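Local coordinates for protein carboxypeptidase A (PDB 1JQG) that probably removes C-terminal residues from peptides as a zinc-dependent metallocarboxypeptidase, here captured as its pro-protein, at residues C182-T187 with I305-S310; D231-K236 with G394-P399; T191-H196 with A405-W410. All coordinates share one frame; numbering follows the deposited sequence.

Following the chain from the N terminus, 182-187 opens a loop that 305-310, at the end of strand 299-307, closes as interaction 1. Just after it, 191-196 in helix 187-200 opens a longer loop, closed by helix 402-421 in interaction 3. The segment 231-236 starts the third loop, which 394-399 completes in interaction 2. The span of interaction 1 therefore crosses both others, whereas that of interaction 2 falls wholly within that of interaction 3. R183 O to R232 NH1, probably a hydrogen bond, joins interactions 1 and 2; V186 packs on A405 between 1 and 3. The zinc site, two loops and two helices are thus tied together.

Interaction 1: C182-T187 with I305-S310; sequences CREWVT and IHSFGS. With ZN (zinc ion), chain B.
E184 and H306 share the zinc ion: E184 OE1 lies 2.3 Å and H306 ND1 2.4 Å from the metal, which also binds water 1 and, from outside the two segments, H181. The second carboxylate oxygen is held as well, since S307 N donates to E184 OE2 at 3.1 Å, with an angle of 155° at the hydrogen. This N-H comes from above the carboxylate plane, 82° out of it. A chi1 of -54° sets E184 CG anti to the carbonyl carbon, and the chain runs on extended to the carboxylate beside H306 and S307. H181 and E184 form the HxxE motif of the M14 zinc carboxypeptidases, and H306, on strand 299-307 of the central mixed sheet, supplies the third protein ligand. Around this shell, D304 takes a hydrogen bond from H306 NE2, the nitrogen turned from the metal. E184 starts a type I turn to T187, and its carbonyl O accepts from T187 N as well as from T187 OG1, the latter at 2.8 Å and nearly in line with the C=O. T187 CG2 lies against I305 O and H306 C, while V186 CG1 touches S307 CB at 3.4 Å.

Interaction 2: D231-K236 with G394-P399; sequences DRYWRK and GFLVDP
Two loop segments approach with Y233 and F395 nearest, their CA atoms 7.9 Å apart, and a type I turn from D231 to W234 puts R232 and Y233 at its two central positions. In the zinc carboxypeptidase they join the loop after helix 221-228 to the one between strand 377-383 and helix 402-421; helix 92-108, whose start falls in the roughly bounded activation-peptide region, lies against both through L95 and E98. R232 points toward the other segment; its CG is anti to the backbone N (chi1 -178°) and the chain bends at chi2, 54°. At its end NH2 donates to F395 O at 2.9 Å, a weak bond because the angle at the hydrogen is only 123°. F395 O lies near the guanidinium plane, at the edge, as does V397 CG2, whereas L396 CD2 sits over one face, 4.2 Å from R232 NE. The same L396 methyl also reaches Y233, whose side chain crosses that of L396 at about a right angle, with Y233 OH 3.6 Å from L396 CD2. Y233 CE2 meets the edge of the F395 ring at CD2, 4.3 Å away. Water 2 bridges the segments, hydrogen-bonded to Y233 OH at 2.8 Å and accepting from F395 N. W185 makes a cation-pi contact with R232. E98 bonds R232 NE, as a salt bridge, and V397 N, joining both segments and probably chiefly balancing the arginine charge.

Interaction 3: T191-H196 with A405-W410; sequences TLYAIH and AGFETW
Next to G406, which lies against Y193, the carbonyl O of A405 is gripped twice within its own helix: T409 OG1 donates to A405 O at 2.7 Å, and T409 N adds a weak bond. Across the contact no hydrogen bond forms, and the evidence is all of packing. Y193 has its CG anti to the backbone N (chi1 -165°), and its ring lies over the backbone of the other helix. F407 N stands above the ring centre and G406 C above the same face nearer the rim. F407 CA makes a CH-pi contact there, 3.9 Å from the centroid of the Y193 ring and 16° off its normal. The side chains of Y193 and F407 run side by side in the same direction, and Y193 OH meets the F407 ring at its edge, in plane, 3.4 Å from F407 CD1. The two helices, 187-200 and 402-421, pack against the central mixed sheet of the alpha/beta carboxypeptidase fold: A194 touches strands 173-178 and 212-216, and T409 touches strand 377-383. Over the segments their axes cross at -72° with a closest approach of 8.3 Å. At the crossing G406 has no side chain, which permits its CA to come within 3.8 Å of Y193 CB. One turn on, W410 crosses Y193 at about a right angle, W410 CB lying 3.7 Å from Y193 CD2; the two aromatic planes are oblique. The six-membered ring of the W410 indole takes A194 CA over one face, offset toward the rim, while A194 CB touches W410 CZ3 at 3.5 Å. Outside the segments, the ring of F118 meets that of Y193 and also makes an edge-to-face contact with H196.

Interaction 1: C182-T187 with I305-S310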
ATOM      1  N   CYS A 182      -5.635   4.471   0.646  1.00 22.26           N
ATOM      2  CA  CYS A 182      -5.408   5.728   1.308  1.00 15.36           C
ATOM      3  C   CYS A 182      -5.175   5.747   2.785  1.00 14.60           C
ATOM      4  O   CYS A 182      -4.527   6.680   3.277  1.00 18.22           O
ATOM      5  CB  CYS A 182      -6.563   6.592   0.846  1.00 21.41           C
ATOM      6  SG  CYS A 182      -8.222   5.970   1.075  1.00 16.72           S
ATOM      7  N   ARG A 183      -5.583   4.756   3.541  1.00 16.92           N
ATOM      8  CA  ARG A 183      -5.402   4.724   4.992  1.00 15.95           C
ATOM      9  C   ARG A 183      -4.022   4.220   5.402  1.00 19.58           C
ATOM     10  O   ARG A 183      -3.620   4.326   6.570  1.00 21.14           O
ATOM     11  CB  ARG A 183      -6.405   3.846   5.710  1.00 16.54           C
ATOM     12  CG  ARG A 183      -6.415   2.384   5.360  1.00 15.10           C
ATOM     13  CD  ARG A 183      -7.593   1.658   5.992  1.00 19.76           C
ATOM     14  NE  ARG A 183      -7.466   0.196   5.890  1.00 18.63           N
ATOM     15  CZ  ARG A 183      -8.453  -0.620   6.250  1.00 14.88           C
ATOM     16  NH1 ARG A 183      -9.580  -0.150   6.753  1.00 16.11           N
ATOM     17  NH2 ARG A 183      -8.345  -1.924   6.196  1.00 20.26           N
ATOM     18  N   GLU A 184      -3.286   3.658   4.432  1.00 16.95           N
ATOM     19  CA  GLU A 184      -1.935   3.192   4.723  1.00 17.74           C
ATOM     20  C   GLU A 184      -0.891   4.303   4.624  1.00 18.53           C
ATOM     21  O   GLU A 184      -0.107   4.338   3.672  1.00 18.25           O
ATOM     22  CB  GLU A 184      -1.582   2.037   3.791  1.00 15.67           C
ATOM     23  CG  GLU A 184      -2.590   0.939   3.840  1.00 18.41           C
ATOM     24  CD  GLU A 184      -2.401  -0.058   2.724  1.00 18.66           C
ATOM     25  OE1 GLU A 184      -3.257  -0.968   2.892  1.00 15.08           O
ATOM     26  OE2 GLU A 184      -1.541   0.160   1.889  1.00 17.79           O
ATOM     27  N   TRP A 185      -0.913   5.228   5.590  1.00 18.63           N
ATOM     28  CA  TRP A 185      -0.122   6.432   5.587  1.00 16.93           C
ATOM     29  C   TRP A 185       1.363   6.233   5.622  1.00 16.41           C
ATOM     30  O   TRP A 185       2.133   6.929   4.980  1.00 17.10           O
ATOM     31  CB  TRP A 185      -0.506   7.353   6.765  1.00 16.13           C
ATOM     32  CG  TRP A 185      -1.833   8.028   6.584  1.00 19.29           C
ATOM     33  CD1 TRP A 185      -2.768   7.802   5.610  1.00 18.43           C
ATOM     34  CD2 TRP A 185      -2.383   9.056   7.426  1.00 21.68           C
ATOM     35  NE1 TRP A 185      -3.863   8.632   5.806  1.00 18.84           N
ATOM     36  CE2 TRP A 185      -3.651   9.393   6.913  1.00 15.29           C
ATOM     37  CE3 TRP A 185      -1.914   9.713   8.583  1.00 19.92           C
ATOM     38  CZ2 TRP A 185      -4.442  10.363   7.506  1.00 19.88           C
ATOM     39  CZ3 TRP A 185      -2.723  10.682   9.162  1.00 13.48           C
ATOM     40  CH2 TRP A 185      -3.968  10.992   8.627  1.00 14.10           C
ATOM     41  N   VAL A 186       1.831   5.183   6.269  1.00 20.18           N
ATOM     42  CA  VAL A 186       3.241   4.856   6.351  1.00 22.83           C
ATOM     43  C   VAL A 186       3.870   4.493   5.001  1.00 22.39           C
ATOM     44  O   VAL A 186       5.096   4.410   4.908  1.00 21.20           O
ATOM     45  CB  VAL A 186       3.470   3.754   7.410  1.00 26.71           C
ATOM     46  CG1 VAL A 186       3.076   2.345   6.975  1.00 22.72           C
ATOM     47  CG2 VAL A 186       4.930   3.778   7.866  1.00 27.19           C
ATOM     48  N   THR A 187       3.078   4.323   3.929  1.00 18.74           N
ATOM     49  CA  THR A 187       3.603   3.995   2.621  1.00 15.72           C
ATOM     50  C   THR A 187       4.210   5.195   1.905  1.00 18.32           C
ATOM     51  O   THR A 187       5.135   4.999   1.052  1.00 17.32           O
ATOM     52  CB  THR A 187       2.566   3.340   1.702  1.00 14.70           C
ATOM     53  OG1 THR A 187       1.479   4.230   1.425  1.00 17.74           O
ATOM     54  CG2 THR A 187       2.074   2.058   2.354  1.00 24.69           C
ATOM     55  N   ILE A 305       3.601  -0.523  -2.949  1.00 16.93           N
ATOM     56  CA  ILE A 305       3.870  -0.415  -1.525  1.00 20.99           C
ATOM     57  C   ILE A 305       2.620  -0.247  -0.686  1.00 20.66           C
ATOM     58  O   ILE A 305       1.977   0.801  -0.677  1.00 22.91           O
ATOM     59  CB  ILE A 305       4.915   0.698  -1.220  1.00 21.92           C
ATOM     60  CG1 ILE A 305       6.207   0.360  -2.023  1.00 15.40           C
ATOM     61  CG2 ILE A 305       5.264   0.789   0.254  1.00 10.70           C
ATOM     62  CD1 ILE A 305       7.301   1.401  -1.941  1.00 26.74           C
ATOM     63  N   HIS A 306       2.346  -1.246   0.142  1.00 18.54           N
ATOM     64  CA  HIS A 306       1.252  -1.213   1.078  1.00 21.03           C
ATOM     65  C   HIS A 306       1.773  -1.331   2.523  1.00 24.79           C
ATOM     66  O   HIS A 306       2.927  -1.444   2.843  1.00 24.27           O
ATOM     67  CB  HIS A 306       0.278  -2.397   0.856  1.00 11.96           C
ATOM     68  CG  HIS A 306      -0.439  -2.319  -0.449  1.00 19.42           C
ATOM     69  ND1 HIS A 306      -1.715  -1.893  -0.589  1.00 18.03           N
ATOM     70  CD2 HIS A 306      -0.106  -2.572  -1.743  1.00 15.67           C
ATOM     71  CE1 HIS A 306      -2.224  -1.909  -1.766  1.00 15.06           C
ATOM     72  NE2 HIS A 306      -1.213  -2.307  -2.514  1.00 20.71           N
ATOM     73  N   SER A 307       0.799  -1.218   3.412  1.00 29.06           N
ATOM     74  CA  SER A 307       0.883  -1.361   4.800  1.00 27.22           C
ATOM     75  C   SER A 307      -0.410  -2.002   5.410  1.00 29.86           C
ATOM     76  O   SER A 307      -1.445  -1.972   4.742  1.00 28.15           O
ATOM     77  CB  SER A 307       1.126  -0.134   5.688  1.00 30.49           C
ATOM     78  OG  SER A 307      -0.059   0.622   5.898  1.00 28.44           O
ATOM     79  N   PHE A 308      -0.512  -3.205   5.956  1.00 25.48           N
ATOM     80  CA  PHE A 308       0.368  -3.499   7.076  1.00 26.60           C
ATOM     81  C   PHE A 308       0.769  -4.970   7.175  1.00 27.82           C
ATOM     82  O   PHE A 308      -0.093  -5.816   6.779  1.00 23.70           O
ATOM     83  CB  PHE A 308       0.139  -2.788   8.409  1.00 29.87           C
ATOM     84  CG  PHE A 308      -0.919  -3.462   9.220  1.00 33.80           C
ATOM     85  CD1 PHE A 308      -0.549  -4.497  10.066  1.00 31.17           C
ATOM     86  CD2 PHE A 308      -2.255  -3.124   9.162  1.00 33.05           C
ATOM     87  CE1 PHE A 308      -1.472  -5.173  10.835  1.00 29.87           C
ATOM     88  CE2 PHE A 308      -3.189  -3.793   9.920  1.00 32.44           C
ATOM     89  CZ  PHE A 308      -2.805  -4.815  10.768  1.00 29.46           C
ATOM     90  N   GLY A 309       1.936  -5.573   7.524  1.00 23.07           N
ATOM     91  CA  GLY A 309       2.252  -6.973   7.560  1.00 20.84           C
ATOM     92  C   GLY A 309       3.701  -7.449   7.666  1.00 21.75           C
ATOM     93  O   GLY A 309       4.027  -8.594   8.029  1.00 20.65           O
ATOM     94  N   SER A 310       4.640  -6.645   7.170  1.00 19.98           N
ATOM     95  CA  SER A 310       6.054  -6.979   7.156  1.00 21.17           C
ATOM     96  C   SER A 310       6.283  -8.200   6.261  1.00 20.90           C
ATOM     97  O   SER A 310       6.886  -9.233   6.609  1.00 23.84           O
ATOM     98  CB  SER A 310       6.646  -7.215   8.541  1.00 13.93           C
ATOM     99  OG  SER A 310       6.497  -6.066   9.358  1.00 30.17           O
TER
HETATM  100 ZN    ZN B 413      -3.401  -2.227   1.031  1.00 25.88          ZN
HETATM  101  O   HOH W   1      -3.611  -4.591   1.617  1.00 17.20           O

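Interaction 2: D231-K236 with G394-P399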
ATOM      1  N   ASP A 231     -13.045  10.154   7.623  1.00 33.56           N
ATOM      2  CA  ASP A 231     -12.821   8.731   7.808  1.00 28.03           C
ATOM      3  C   ASP A 231     -11.360   8.350   7.697  1.00 28.11           C
ATOM      4  O   ASP A 231     -10.827   7.950   6.651  1.00 25.94           O
ATOM      5  CB  ASP A 231     -13.709   7.982   6.813  1.00 25.63           C
ATOM      6  CG  ASP A 231     -13.854   6.523   7.189  1.00 25.01           C
ATOM      7  OD1 ASP A 231     -14.959   5.989   7.121  1.00 30.13           O
ATOM      8  OD2 ASP A 231     -12.810   5.920   7.528  1.00 43.92           O
ATOM      9  N   ARG A 232     -10.638   8.301   8.823  1.00 29.28           N
ATOM     10  CA  ARG A 232      -9.269   7.856   8.932  1.00 21.80           C
ATOM     11  C   ARG A 232      -9.053   6.455   8.353  1.00 24.22           C
ATOM     12  O   ARG A 232      -7.967   6.140   7.824  1.00 20.20           O
ATOM     13  CB  ARG A 232      -8.793   7.855  10.388  1.00 17.64           C
ATOM     14  CG  ARG A 232      -7.345   7.454  10.646  1.00 13.70           C
ATOM     15  CD  ARG A 232      -6.329   8.224   9.871  1.00 17.18           C
ATOM     16  NE  ARG A 232      -4.944   7.805  10.114  1.00 21.72           N
ATOM     17  CZ  ARG A 232      -4.376   6.774   9.443  1.00 24.99           C
ATOM     18  NH1 ARG A 232      -5.067   6.082   8.532  1.00 16.40           N
ATOM     19  NH2 ARG A 232      -3.102   6.400   9.667  1.00 14.89           N
ATOM     20  N   TYR A 233     -10.022   5.549   8.572  1.00 22.05           N
ATOM     21  CA  TYR A 233      -9.821   4.168   8.166  1.00 23.56           C
ATOM     22  C   TYR A 233     -10.385   3.868   6.784  1.00 25.46           C
ATOM     23  O   TYR A 233     -10.580   2.690   6.447  1.00 28.48           O
ATOM     24  CB  TYR A 233     -10.378   3.217   9.219  1.00 22.15           C
ATOM     25  CG  TYR A 233      -9.571   3.150  10.485  1.00 21.57           C
ATOM     26  CD1 TYR A 233     -10.181   3.249  11.745  1.00 17.31           C
ATOM     27  CD2 TYR A 233      -8.185   2.953  10.434  1.00 25.70           C
ATOM     28  CE1 TYR A 233      -9.429   3.176  12.906  1.00 17.86           C
ATOM     29  CE2 TYR A 233      -7.418   2.882  11.590  1.00 22.28           C
ATOM     30  CZ  TYR A 233      -8.054   2.989  12.822  1.00 21.24           C
ATOM     31  OH  TYR A 233      -7.301   2.901  13.961  1.00 16.86           O
ATOM     32  N   TRP A 234     -10.638   4.913   5.993  1.00 23.51           N
ATOM     33  CA  TRP A 234     -11.073   4.736   4.612  1.00 22.06           C
ATOM     34  C   TRP A 234      -9.902   4.190   3.775  1.00 20.71           C
ATOM     35  O   TRP A 234      -8.770   4.677   3.886  1.00 14.83           O
ATOM     36  CB  TRP A 234     -11.644   6.060   4.111  1.00 16.01           C
ATOM     37  CG  TRP A 234     -12.299   5.958   2.757  1.00 25.61           C
ATOM     38  CD1 TRP A 234     -11.751   6.210   1.520  1.00 17.85           C
ATOM     39  CD2 TRP A 234     -13.657   5.549   2.516  1.00 18.56           C
ATOM     40  NE1 TRP A 234     -12.682   5.972   0.535  1.00 16.11           N
ATOM     41  CE2 TRP A 234     -13.861   5.581   1.120  1.00 21.66           C
ATOM     42  CE3 TRP A 234     -14.709   5.168   3.339  1.00 21.82           C
ATOM     43  CZ2 TRP A 234     -15.080   5.228   0.529  1.00 21.38           C
ATOM     44  CZ3 TRP A 234     -15.921   4.825   2.771  1.00 20.83           C
ATOM     45  CH2 TRP A 234     -16.094   4.855   1.375  1.00 25.38           C
ATOM     46  N   ARG A 235     -10.176   3.280   2.865  1.00 23.70           N
ATOM     47  CA  ARG A 235      -9.157   2.701   1.984  1.00 25.90           C
ATOM     48  C   ARG A 235      -9.497   2.795   0.497  1.00 24.00           C
ATOM     49  O   ARG A 235      -8.622   2.684  -0.357  1.00 28.63           O
ATOM     50  CB  ARG A 235      -8.927   1.233   2.358  1.00 26.03           C
ATOM     51  CG  ARG A 235     -10.164   0.360   2.289  1.00 29.49           C
ATOM     52  CD  ARG A 235      -9.884  -1.058   2.780  1.00 41.92           C
ATOM     53  NE  ARG A 235      -9.022  -1.768   1.840  1.00 47.91           N
ATOM     54  CZ  ARG A 235      -9.227  -3.031   1.474  1.00 57.35           C
ATOM     55  NH1 ARG A 235     -10.276  -3.669   1.983  1.00 56.71           N
ATOM     56  NH2 ARG A 235      -8.411  -3.657   0.625  1.00 64.38           N
ATOM     57  N   LYS A 236     -10.765   2.857   0.141  1.00 23.22           N
ATOM     58  CA  LYS A 236     -11.190   2.854  -1.249  1.00 25.34           C
ATOM     59  C   LYS A 236     -11.082   4.260  -1.842  1.00 28.41           C
ATOM     60  O   LYS A 236     -10.758   5.284  -1.221  1.00 29.05           O
ATOM     61  CB  LYS A 236     -12.630   2.334  -1.318  1.00 19.15           C
ATOM     62  CG  LYS A 236     -12.822   0.927  -0.812  1.00 20.24           C
ATOM     63  CD  LYS A 236     -14.240   0.404  -1.029  1.00 14.12           C
ATOM     64  CE  LYS A 236     -15.216   1.174  -0.122  1.00 16.58           C
ATOM     65  NZ  LYS A 236     -16.603   0.764  -0.505  1.00 22.95           N
ATOM     66  N   GLY A 394      -1.531  -1.764  13.404  1.00 30.44           N
ATOM     67  CA  GLY A 394      -2.614  -1.073  12.746  1.00 26.19           C
ATOM     68  C   GLY A 394      -2.105  -0.138  11.646  1.00 23.30           C
ATOM     69  O   GLY A 394      -1.142  -0.417  10.961  1.00 23.92           O
ATOM     70  N   PHE A 395      -2.870   0.919  11.384  1.00 22.39           N
ATOM     71  CA  PHE A 395      -2.535   1.844  10.330  1.00 21.98           C
ATOM     72  C   PHE A 395      -2.049   3.186  10.861  1.00 20.08           C
ATOM     73  O   PHE A 395      -1.553   3.988  10.111  1.00 14.91           O
ATOM     74  CB  PHE A 395      -3.775   2.018   9.442  1.00 18.98           C
ATOM     75  CG  PHE A 395      -4.163   0.753   8.732  1.00 19.69           C
ATOM     76  CD1 PHE A 395      -3.468   0.291   7.619  1.00 15.92           C
ATOM     77  CD2 PHE A 395      -5.279   0.050   9.197  1.00 22.81           C
ATOM     78  CE1 PHE A 395      -3.866  -0.872   7.012  1.00 23.70           C
ATOM     79  CE2 PHE A 395      -5.666  -1.142   8.580  1.00 18.18           C
ATOM     80  CZ  PHE A 395      -4.947  -1.605   7.491  1.00 21.35           C
ATOM     81  N   LEU A 396      -2.218   3.414  12.164  1.00 27.54           N
ATOM     82  CA  LEU A 396      -1.803   4.660  12.817  1.00 25.18           C
ATOM     83  C   LEU A 396      -0.287   4.812  12.840  1.00 24.03           C
ATOM     84  O   LEU A 396       0.443   3.859  13.014  1.00 25.75           O
ATOM     85  CB  LEU A 396      -2.336   4.706  14.243  1.00 25.42           C
ATOM     86  CG  LEU A 396      -3.844   4.480  14.402  1.00 27.94           C
ATOM     87  CD1 LEU A 396      -4.188   4.660  15.894  1.00 29.82           C
ATOM     88  CD2 LEU A 396      -4.664   5.379  13.503  1.00 24.17           C
ATOM     89  N   VAL A 397       0.188   6.003  12.571  1.00 26.80           N
ATOM     90  CA  VAL A 397       1.590   6.319  12.437  1.00 26.39           C
ATOM     91  C   VAL A 397       2.130   7.083  13.653  1.00 27.58           C
ATOM     92  O   VAL A 397       1.592   8.063  14.121  1.00 27.62           O
ATOM     93  CB  VAL A 397       1.873   7.193  11.186  1.00 27.46           C
ATOM     94  CG1 VAL A 397       3.393   7.439  11.118  1.00 23.22           C
ATOM     95  CG2 VAL A 397       1.257   6.575   9.942  1.00 21.57           C
ATOM     96  N   ASP A 398       3.229   6.616  14.215  1.00 29.29           N
ATOM     97  CA  ASP A 398       4.004   7.266  15.242  1.00 24.78           C
ATOM     98  C   ASP A 398       5.133   8.019  14.540  1.00 23.33           C
ATOM     99  O   ASP A 398       5.964   7.394  13.846  1.00 19.07           O
ATOM    100  CB  ASP A 398       4.582   6.215  16.185  1.00 32.40           C
ATOM    101  CG  ASP A 398       5.166   6.810  17.452  1.00 35.10           C
ATOM    102  OD1 ASP A 398       5.804   7.892  17.402  1.00 33.78           O
ATOM    103  OD2 ASP A 398       5.011   6.200  18.526  1.00 35.50           O
ATOM    104  N   PRO A 399       5.205   9.339  14.704  1.00 22.32           N
ATOM    105  CA  PRO A 399       6.201  10.200  14.076  1.00 21.36           C
ATOM    106  C   PRO A 399       7.645   9.811  14.293  1.00 18.17           C
ATOM    107  O   PRO A 399       8.489  10.249  13.543  1.00 23.57           O
ATOM    108  CB  PRO A 399       5.841  11.586  14.643  1.00 22.30           C
ATOM    109  CG  PRO A 399       5.178  11.323  15.943  1.00 21.71           C
ATOM    110  CD  PRO A 399       4.318  10.111  15.610  1.00 23.83           C
TER
HETATM  111  O   HOH W   2      -4.998   1.366  13.326  1.00 18.49           O

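Interaction 3: T191-H196 with A405-W410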
ATOM      1  N   THR A 191       8.127   5.904  -0.270  1.00 20.60           N
ATOM      2  CA  THR A 191       8.261   6.352  -1.647  1.00 19.97           C
ATOM      3  C   THR A 191       8.886   7.727  -1.725  1.00 22.03           C
ATOM      4  O   THR A 191       9.500   8.175  -2.695  1.00 23.02           O
ATOM      5  CB  THR A 191       6.857   6.329  -2.323  1.00 22.62           C
ATOM      6  OG1 THR A 191       6.891   6.075  -3.721  1.00 27.28           O
ATOM      7  CG2 THR A 191       6.071   7.583  -1.996  1.00 12.24           C
ATOM      8  N   LEU A 192       8.756   8.523  -0.672  1.00 22.41           N
ATOM      9  CA  LEU A 192       9.312   9.859  -0.591  1.00 18.49           C
ATOM     10  C   LEU A 192      10.801   9.796  -0.314  1.00 19.00           C
ATOM     11  O   LEU A 192      11.648  10.661  -0.603  1.00 21.87           O
ATOM     12  CB  LEU A 192       8.559  10.635   0.520  1.00 24.36           C
ATOM     13  CG  LEU A 192       7.653  11.815   0.106  1.00 17.91           C
ATOM     14  CD1 LEU A 192       6.900  11.523  -1.152  1.00 14.21           C
ATOM     15  CD2 LEU A 192       6.724  12.147   1.255  1.00 13.92           C
ATOM     16  N   TYR A 193      11.218   8.736   0.385  1.00 19.32           N
ATOM     17  CA  TYR A 193      12.629   8.577   0.730  1.00 19.01           C
ATOM     18  C   TYR A 193      13.383   8.212  -0.526  1.00 19.42           C
ATOM     19  O   TYR A 193      14.502   8.690  -0.734  1.00 25.59           O
ATOM     20  CB  TYR A 193      12.791   7.516   1.828  1.00 21.61           C
ATOM     21  CG  TYR A 193      14.136   7.516   2.510  1.00 17.66           C
ATOM     22  CD1 TYR A 193      14.340   8.306   3.647  1.00 18.66           C
ATOM     23  CD2 TYR A 193      15.189   6.763   2.040  1.00 16.42           C
ATOM     24  CE1 TYR A 193      15.581   8.320   4.287  1.00 16.10           C
ATOM     25  CE2 TYR A 193      16.408   6.769   2.680  1.00 19.32           C
ATOM     26  CZ  TYR A 193      16.603   7.557   3.788  1.00 17.83           C
ATOM     27  OH  TYR A 193      17.840   7.538   4.380  1.00 24.46           O
ATOM     28  N   ALA A 194      12.746   7.382  -1.360  1.00 19.06           N
ATOM     29  CA  ALA A 194      13.329   6.984  -2.644  1.00 17.67           C
ATOM     30  C   ALA A 194      13.627   8.168  -3.561  1.00 19.23           C
ATOM     31  O   ALA A 194      14.596   8.226  -4.336  1.00 18.83           O
ATOM     32  CB  ALA A 194      12.436   5.985  -3.339  1.00 12.18           C
ATOM     33  N   ILE A 195      12.747   9.167  -3.576  1.00 19.65           N
ATOM     34  CA  ILE A 195      12.952  10.420  -4.293  1.00 16.82           C
ATOM     35  C   ILE A 195      14.123  11.184  -3.680  1.00 21.81           C
ATOM     36  O   ILE A 195      14.901  11.852  -4.383  1.00 15.18           O
ATOM     37  CB  ILE A 195      11.668  11.280  -4.233  1.00 16.28           C
ATOM     38  CG1 ILE A 195      10.548  10.611  -5.036  1.00 22.53           C
ATOM     39  CG2 ILE A 195      11.913  12.666  -4.757  1.00 15.14           C
ATOM     40  CD1 ILE A 195       9.179  11.257  -4.952  1.00 19.33           C
ATOM     41  N   HIS A 196      14.220  11.126  -2.328  1.00 22.92           N
ATOM     42  CA  HIS A 196      15.233  11.874  -1.606  1.00 22.75           C
ATOM     43  C   HIS A 196      16.619  11.346  -1.916  1.00 22.82           C
ATOM     44  O   HIS A 196      17.579  12.082  -2.099  1.00 24.45           O
ATOM     45  CB  HIS A 196      14.899  11.906  -0.116  1.00 26.33           C
ATOM     46  CG  HIS A 196      15.981  12.438   0.776  1.00 27.48           C
ATOM     47  ND1 HIS A 196      16.904  11.701   1.496  1.00 27.59           N
ATOM     48  CD2 HIS A 196      16.253  13.735   1.027  1.00 24.39           C
ATOM     49  CE1 HIS A 196      17.703  12.521   2.150  1.00 23.01           C
ATOM     50  NE2 HIS A 196      17.333  13.752   1.874  1.00 24.82           N
ATOM     51  N   ALA A 405      11.031   4.102   8.570  1.00 20.99           N
ATOM     52  CA  ALA A 405      10.148   3.474   7.633  1.00 19.99           C
ATOM     53  C   ALA A 405      10.669   3.658   6.209  1.00 21.74           C
ATOM     54  O   ALA A 405      10.807   2.652   5.496  1.00 24.29           O
ATOM     55  CB  ALA A 405       8.749   4.061   7.812  1.00 16.22           C
ATOM     56  N   GLY A 406      11.088   4.872   5.901  1.00 19.83           N
ATOM     57  CA  GLY A 406      11.684   5.191   4.621  1.00 24.87           C
ATOM     58  C   GLY A 406      13.051   4.546   4.404  1.00 21.45           C
ATOM     59  O   GLY A 406      13.301   3.962   3.367  1.00 23.80           O
ATOM     60  N   PHE A 407      13.910   4.721   5.401  1.00 18.87           N
ATOM     61  CA  PHE A 407      15.306   4.257   5.291  1.00 20.04           C
ATOM     62  C   PHE A 407      15.373   2.744   5.200  1.00 19.13           C
ATOM     63  O   PHE A 407      16.055   2.152   4.362  1.00 18.57           O
ATOM     64  CB  PHE A 407      16.119   4.753   6.501  1.00 21.55           C
ATOM     65  CG  PHE A 407      17.458   4.115   6.691  1.00 22.83           C
ATOM     66  CD1 PHE A 407      18.538   4.618   5.978  1.00 28.29           C
ATOM     67  CD2 PHE A 407      17.652   3.038   7.542  1.00 21.16           C
ATOM     68  CE1 PHE A 407      19.790   4.041   6.100  1.00 35.23           C
ATOM     69  CE2 PHE A 407      18.923   2.475   7.678  1.00 28.34           C
ATOM     70  CZ  PHE A 407      19.994   2.971   6.950  1.00 28.71           C
ATOM     71  N   GLU A 408      14.630   2.096   6.112  1.00 20.42           N
ATOM     72  CA  GLU A 408      14.519   0.622   6.123  1.00 21.98           C
ATOM     73  C   GLU A 408      14.102   0.001   4.793  1.00 21.49           C
ATOM     74  O   GLU A 408      14.740  -0.879   4.240  1.00 16.25           O
ATOM     75  CB  GLU A 408      13.420   0.284   7.137  1.00 31.43           C
ATOM     76  CG  GLU A 408      13.326  -1.160   7.549  1.00 40.65           C
ATOM     77  CD  GLU A 408      12.247  -1.343   8.613  1.00 37.45           C
ATOM     78  OE1 GLU A 408      11.330  -2.115   8.322  1.00 38.22           O
ATOM     79  OE2 GLU A 408      12.457  -0.691   9.654  1.00 37.51           O
ATOM     80  N   THR A 409      13.028   0.522   4.173  1.00 21.23           N
ATOM     81  CA  THR A 409      12.499   0.044   2.921  1.00 18.67           C
ATOM     82  C   THR A 409      13.434   0.304   1.758  1.00 18.63           C
ATOM     83  O   THR A 409      13.557  -0.509   0.838  1.00 16.00           O
ATOM     84  CB  THR A 409      11.123   0.685   2.610  1.00 19.11           C
ATOM     85  OG1 THR A 409      10.288   0.597   3.774  1.00 19.60           O
ATOM     86  CG2 THR A 409      10.398  -0.008   1.459  1.00 17.61           C
ATOM     87  N   TRP A 410      14.186   1.407   1.833  1.00 16.85           N
ATOM     88  CA  TRP A 410      15.046   1.799   0.709  1.00 19.16           C
ATOM     89  C   TRP A 410      16.190   0.787   0.566  1.00 18.70           C
ATOM     90  O   TRP A 410      16.724   0.536  -0.519  1.00 16.40           O
ATOM     91  CB  TRP A 410      15.553   3.222   0.881  1.00 17.70           C
ATOM     92  CG  TRP A 410      16.503   3.691  -0.188  1.00 23.87           C
ATOM     93  CD1 TRP A 410      17.797   4.123  -0.045  1.00 18.68           C
ATOM     94  CD2 TRP A 410      16.187   3.793  -1.583  1.00 15.54           C
ATOM     95  NE1 TRP A 410      18.301   4.482  -1.283  1.00 22.61           N
ATOM     96  CE2 TRP A 410      17.329   4.294  -2.240  1.00 21.58           C
ATOM     97  CE3 TRP A 410      15.068   3.513  -2.349  1.00 22.15           C
ATOM     98  CZ2 TRP A 410      17.381   4.519  -3.612  1.00 20.74           C
ATOM     99  CZ3 TRP A 410      15.078   3.725  -3.717  1.00 15.96           C
ATOM    100  CH2 TRP A 410      16.231   4.222  -4.313  1.00 23.02           C
TER